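Side-chain contacts in sensor protein kinase HptS (PDB 6LKI), which probably senses an extracellular signal, thought to be linked to hexose phosphate uptake, and responds by autophosphorylation on a histidine, passing the phosphoryl group to a response regulator: residues E48-I53 and L60-S65; L34-T37 and D41-A44. One frame throughout, in Å; residues are numbered along the deposited sequence.

Contact 1: residues E48-I53 and L60-S65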
loop_
_atom_site.group_PDB
_atom_site.type_symbol
_atom_site.label_atom_id
_atom_site.label_comp_id
_atom_site.label_asym_id
_atom_site.label_seq_id
_atom_site.Cartn_x
_atom_site.Cartn_y
_atom_site.Cartn_z
ATOM N N GLU B 48 17.953 -2.639 18.739
ATOM C CA GLU B 48 17.098 -1.840 19.609
ATOM C C GLU B 48 15.655 -2.328 19.575
ATOM O O GLU B 48 14.990 -2.387 20.616
ATOM C CB GLU B 48 17.176 -0.366 19.208
ATOM C CG GLU B 48 18.553 0.247 19.389
ATOM C CD GLU B 48 19.059 0.117 20.812
ATOM O OE1 GLU B 48 18.350 0.565 21.737
ATOM O OE2 GLU B 48 20.161 -0.442 21.005
ATOM N N LEU B 49 15.156 -2.685 18.388
ATOM C CA LEU B 49 13.773 -3.139 18.274
ATOM C C LEU B 49 13.574 -4.493 18.948
ATOM O O LEU B 49 12.582 -4.700 19.655
ATOM C CB LEU B 49 13.360 -3.203 16.803
ATOM C CG LEU B 49 13.183 -1.864 16.081
ATOM C CD1 LEU B 49 12.930 -2.080 14.597
ATOM C CD2 LEU B 49 12.054 -1.054 16.703
ATOM N N LEU B 50 14.504 -5.428 18.741
ATOM C CA LEU B 50 14.393 -6.723 19.404
ATOM C C LEU B 50 14.570 -6.598 20.912
ATOM O O LEU B 50 13.958 -7.359 21.672
ATOM C CB LEU B 50 15.413 -7.700 18.819
ATOM C CG LEU B 50 15.063 -8.198 17.415
ATOM C CD1 LEU B 50 16.247 -8.904 16.774
ATOM C CD2 LEU B 50 13.852 -9.117 17.466
ATOM N N LYS B 51 15.393 -5.650 21.367
ATOM C CA LYS B 51 15.504 -5.403 22.800
ATOM C C LYS B 51 14.179 -4.917 23.372
ATOM O O LYS B 51 13.762 -5.354 24.451
ATOM C CB LYS B 51 16.615 -4.388 23.072
ATOM C CG LYS B 51 16.883 -4.130 24.545
ATOM C CD LYS B 51 18.119 -3.265 24.733
ATOM C CE LYS B 51 19.333 -3.889 24.060
ATOM N NZ LYS B 51 20.529 -3.005 24.128
ATOM N N LEU B 52 13.499 -4.020 22.654
ATOM C CA LEU B 52 12.207 -3.517 23.113
ATOM C C LEU B 52 11.154 -4.618 23.121
ATOM O O LEU B 52 10.358 -4.713 24.063
ATOM C CB LEU B 52 11.757 -2.356 22.228
ATOM C CG LEU B 52 10.322 -1.860 22.418
ATOM C CD1 LEU B 52 10.193 -1.078 23.719
ATOM C CD2 LEU B 52 9.878 -1.018 21.230
ATOM N N ILE B 53 11.139 -5.456 22.081
ATOM C CA ILE B 53 10.132 -6.510 21.966
ATOM C C ILE B 53 10.181 -7.435 23.178
ATOM O O ILE B 53 9.149 -7.770 23.770
ATOM C CB ILE B 53 10.329 -7.294 20.655
ATOM C CG1 ILE B 53 9.922 -6.441 19.453
ATOM C CG2 ILE B 53 9.553 -8.607 20.685
ATOM C CD1 ILE B 53 8.572 -5.779 19.597
ATOM N N LEU B 60 5.035 -9.626 20.555
ATOM C CA LEU B 60 4.914 -8.480 19.668
ATOM C C LEU B 60 5.739 -8.700 18.410
ATOM O O LEU B 60 6.816 -9.304 18.458
ATOM C CB LEU B 60 5.362 -7.192 20.368
ATOM C CG LEU B 60 4.640 -6.857 21.674
ATOM C CD1 LEU B 60 5.249 -5.628 22.324
ATOM C CD2 LEU B 60 3.155 -6.656 21.418
ATOM N N TYR B 61 5.222 -8.211 17.287
ATOM C CA TYR B 61 5.929 -8.221 16.014
ATOM C C TYR B 61 6.005 -6.796 15.492
ATOM O O TYR B 61 5.000 -6.076 15.494
ATOM C CB TYR B 61 5.231 -9.130 14.997
ATOM C CG TYR B 61 5.292 -10.587 15.379
ATOM C CD1 TYR B 61 6.453 -11.322 15.190
ATOM C CD2 TYR B 61 4.199 -11.221 15.956
ATOM C CE1 TYR B 61 6.522 -12.652 15.554
ATOM C CE2 TYR B 61 4.257 -12.552 16.321
ATOM C CZ TYR B 61 5.421 -13.262 16.116
ATOM O OH TYR B 61 5.488 -14.587 16.477
ATOM N N TYR B 62 7.193 -6.386 15.063
ATOM C CA TYR B 62 7.372 -5.068 14.479
ATOM C C TYR B 62 7.500 -5.172 12.965
ATOM O O TYR B 62 8.016 -6.157 12.429
ATOM C CB TYR B 62 8.598 -4.357 15.062
ATOM C CG TYR B 62 9.912 -5.102 14.914
ATOM C CD1 TYR B 62 10.634 -5.057 13.725
ATOM C CD2 TYR B 62 10.442 -5.826 15.973
ATOM C CE1 TYR B 62 11.838 -5.733 13.592
ATOM C CE2 TYR B 62 11.644 -6.499 15.851
ATOM C CZ TYR B 62 12.337 -6.450 14.660
ATOM O OH TYR B 62 13.532 -7.122 14.538
ATOM N N GLU B 63 7.003 -4.145 12.283
ATOM C CA GLU B 63 7.195 -3.968 10.847
ATOM C C GLU B 63 7.740 -2.562 10.640
ATOM O O GLU B 63 7.045 -1.578 10.914
ATOM C CB GLU B 63 5.891 -4.177 10.074
ATOM C CG GLU B 63 5.430 -5.628 10.007
ATOM C CD GLU B 63 4.296 -5.838 9.018
ATOM O OE1 GLU B 63 3.753 -4.836 8.509
ATOM O OE2 GLU B 63 3.947 -7.008 8.750
ATOM N N LEU B 64 8.988 -2.467 10.192
ATOM C CA LEU B 64 9.633 -1.193 9.892
ATOM C C LEU B 64 9.693 -1.063 8.376
ATOM O O LEU B 64 10.479 -1.756 7.719
ATOM C CB LEU B 64 11.025 -1.119 10.516
ATOM C CG LEU B 64 11.731 0.236 10.465
ATOM C CD1 LEU B 64 10.913 1.305 11.177
ATOM C CD2 LEU B 64 13.127 0.131 11.065
ATOM N N SER B 65 8.864 -0.184 7.823
ATOM C CA SER B 65 8.655 -0.098 6.384
ATOM C C SER B 65 9.210 1.212 5.846
ATOM O O SER B 65 8.898 2.288 6.368
ATOM C CB SER B 65 7.169 -0.219 6.042
ATOM O OG SER B 65 6.628 -1.423 6.557
#
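The helix of E48-I53 and the strand of L60-S65 run nearly antiparallel, at 155°, with their axes 9.2 Å apart at the closest. A helix thus lies against one face of the antiparallel sheet in an alpha/beta domain, consistent with the Cache-like sensor modules of histidine kinases. Y62 fills the middle of the interface, a large flat residue able to span the gap between helix and sheet. Its CB points toward the helix, and with CG between the backbone N and the carbonyl carbon (chi1 57°) the ring presents a face to L49 and an edge to I53 and L50. L49 CB lies 4.0 Å from the centroid of the Y62 ring, 15° off its normal, a CH-pi contact, while L49 CD1 reaches the CD1-CE1 side of the same ring. The edge is lined in plane by I53 CG1, 3.6 Å from Y62 CD2, and by L50 CD2, 3.8 Å from Y62 CE2. Branched aliphatic residues suit these places because they can follow both the face and the rim of the ring. I53 extends the packing toward the turn, with CD1 3.6 Å from L60 CB. L64 CD2 lies 4.2 Å from L49 CD1, a lighter touch. Outside the pair, F23 of the helix 2-31 packs on L49. Y62 OH lies 3.4 Å from L50 CG, the two side chains crossing at about a right angle.

Contact 2: residues L34-T37 and D41-A44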
loop_
_atom_site.group_PDB
_atom_site.type_symbol
_atom_site.label_atom_id
_atom_site.label_comp_id
_atom_site.label_asym_id
_atom_site.label_seq_id
_atom_site.Cartn_x
_atom_site.Cartn_y
_atom_site.Cartn_z
ATOM N N LEU B 34 20.915 7.199 12.025
ATOM C CA LEU B 34 21.039 5.848 11.492
ATOM C C LEU B 34 20.590 5.823 10.036
ATOM O O LEU B 34 19.444 6.168 9.728
ATOM C CB LEU B 34 20.224 4.861 12.328
ATOM C CG LEU B 34 20.725 4.658 13.760
ATOM C CD1 LEU B 34 19.775 3.773 14.553
ATOM C CD2 LEU B 34 22.129 4.075 13.757
ATOM N N ASP B 35 21.495 5.411 9.150
ATOM C CA ASP B 35 21.220 5.273 7.724
ATOM C C ASP B 35 20.867 3.814 7.454
ATOM O O ASP B 35 21.739 2.941 7.484
ATOM C CB ASP B 35 22.432 5.720 6.905
ATOM C CG ASP B 35 22.199 5.648 5.401
ATOM O OD1 ASP B 35 21.158 5.116 4.959
ATOM O OD2 ASP B 35 23.073 6.132 4.652
ATOM N N LEU B 36 19.590 3.554 7.174
ATOM C CA LEU B 36 19.116 2.186 7.004
ATOM C C LEU B 36 19.481 1.583 5.653
ATOM O O LEU B 36 19.066 0.455 5.365
ATOM C CB LEU B 36 17.601 2.124 7.219
ATOM C CG LEU B 36 17.148 2.488 8.637
ATOM C CD1 LEU B 36 15.708 2.064 8.883
ATOM C CD2 LEU B 36 18.076 1.873 9.681
ATOM N N THR B 37 20.233 2.296 4.816
ATOM C CA THR B 37 20.903 1.673 3.683
ATOM C C THR B 37 22.290 1.166 4.050
ATOM O O THR B 37 22.934 0.503 3.228
ATOM C CB THR B 37 21.010 2.652 2.509
ATOM O OG1 THR B 37 21.830 3.766 2.884
ATOM C CG2 THR B 37 19.630 3.152 2.104
ATOM N N ASP B 41 24.040 0.210 10.504
ATOM C CA ASP B 41 22.941 0.917 11.152
ATOM C C ASP B 41 21.667 0.082 11.166
ATOM O O ASP B 41 20.846 0.226 12.079
ATOM C CB ASP B 41 22.696 2.255 10.456
ATOM C CG ASP B 41 23.863 3.211 10.608
ATOM O OD1 ASP B 41 24.871 2.825 11.237
ATOM O OD2 ASP B 41 23.773 4.348 10.100
ATOM N N VAL B 42 21.481 -0.781 10.166
ATOM C CA VAL B 42 20.350 -1.706 10.183
ATOM C C VAL B 42 20.474 -2.663 11.361
ATOM O O VAL B 42 19.508 -2.907 12.094
ATOM C CB VAL B 42 20.257 -2.464 8.848
ATOM C CG1 VAL B 42 19.222 -3.577 8.938
ATOM C CG2 VAL B 42 19.920 -1.507 7.718
ATOM N N THR B 43 21.672 -3.221 11.558
ATOM C CA THR B 43 21.907 -4.097 12.701
ATOM C C THR B 43 21.662 -3.365 14.014
ATOM O O THR B 43 21.054 -3.918 14.938
ATOM C CB THR B 43 23.332 -4.652 12.652
ATOM O OG1 THR B 43 23.502 -5.433 11.463
ATOM C CG2 THR B 43 23.611 -5.523 13.870
ATOM N N ALA B 44 22.122 -2.115 14.113
ATOM C CA ALA B 44 21.904 -1.347 15.333
ATOM C C ALA B 44 20.419 -1.114 15.580
ATOM O O ALA B 44 19.960 -1.145 16.728
ATOM C CB ALA B 44 22.652 -0.015 15.259
#
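Two donors of T37, its backbone N at 3.0 Å and its OG1 at 2.6 Å, grip D35 OD1, while the backbone N of D35 is itself held by the side chain of D41. The bond from T37 N makes an Asx turn, which shapes the loop leading from the helix 2-31 into the helix 39-55. Both donors come from the same face of the D35 carboxylate, T37 N lying 44° out of its plane, and together they limit how the group can rotate. Aspartate suits this position because its short side chain lets OD1 fold back to the N two residues on, and threonine adds a hydroxyl beside that N.

Across the contact, D35 N donates to D41 OD2 over 2.7 Å, nearly straight at 163°, and meets the anti lone pair of that oxygen. D41 belongs to the first turn of its helix, where a negative charge is probably favoured by the helix dipole; its CB already points toward the loop, and with CG beside its own backbone N (chi1 -65°) OD2 is brought to D35 N. The carboxylates of D35 and D41 stay apart, their OD2 atoms 5.8 Å from each other, so any repulsion is probably modest.

Leucines supply the apolar part. L34 crosses D41 at a slant, L34 CD2 lying 3.7 Å from D41 CG, and the same methyl also touches, more loosely, the CB of A44. L36 brings CD2 within 4.3 Å of V42 CG2. N95 OD1 accepts from L36 N and Q69 NE2 donates to L36 O, tying the loop to its neighbours. The beta-branched V42 sets a methyl beside that same carbonyl, with CG2 3.2 Å from L36 O.

Overall arrangement
Contact 2 comes first along the chain and contact 1 follows, and both use the helix 39-55: the loop before it folds against its first turns, and the strand 59-66 after it packs against its later ones. Their centres lie about 14 Å apart. The centre of buried contact 1 lies about 11 Å, and that of contact 2, near the surface, about 24 Å, from the centre of the chain. They meet directly where L64 CD2 packs 3.9 Å from L36 CD1. One helix thereby joins the surface loop to the buried face of the sheet 69-72, 59-66, 97-106, 84-92, in what is probably the sensor part of the kinase.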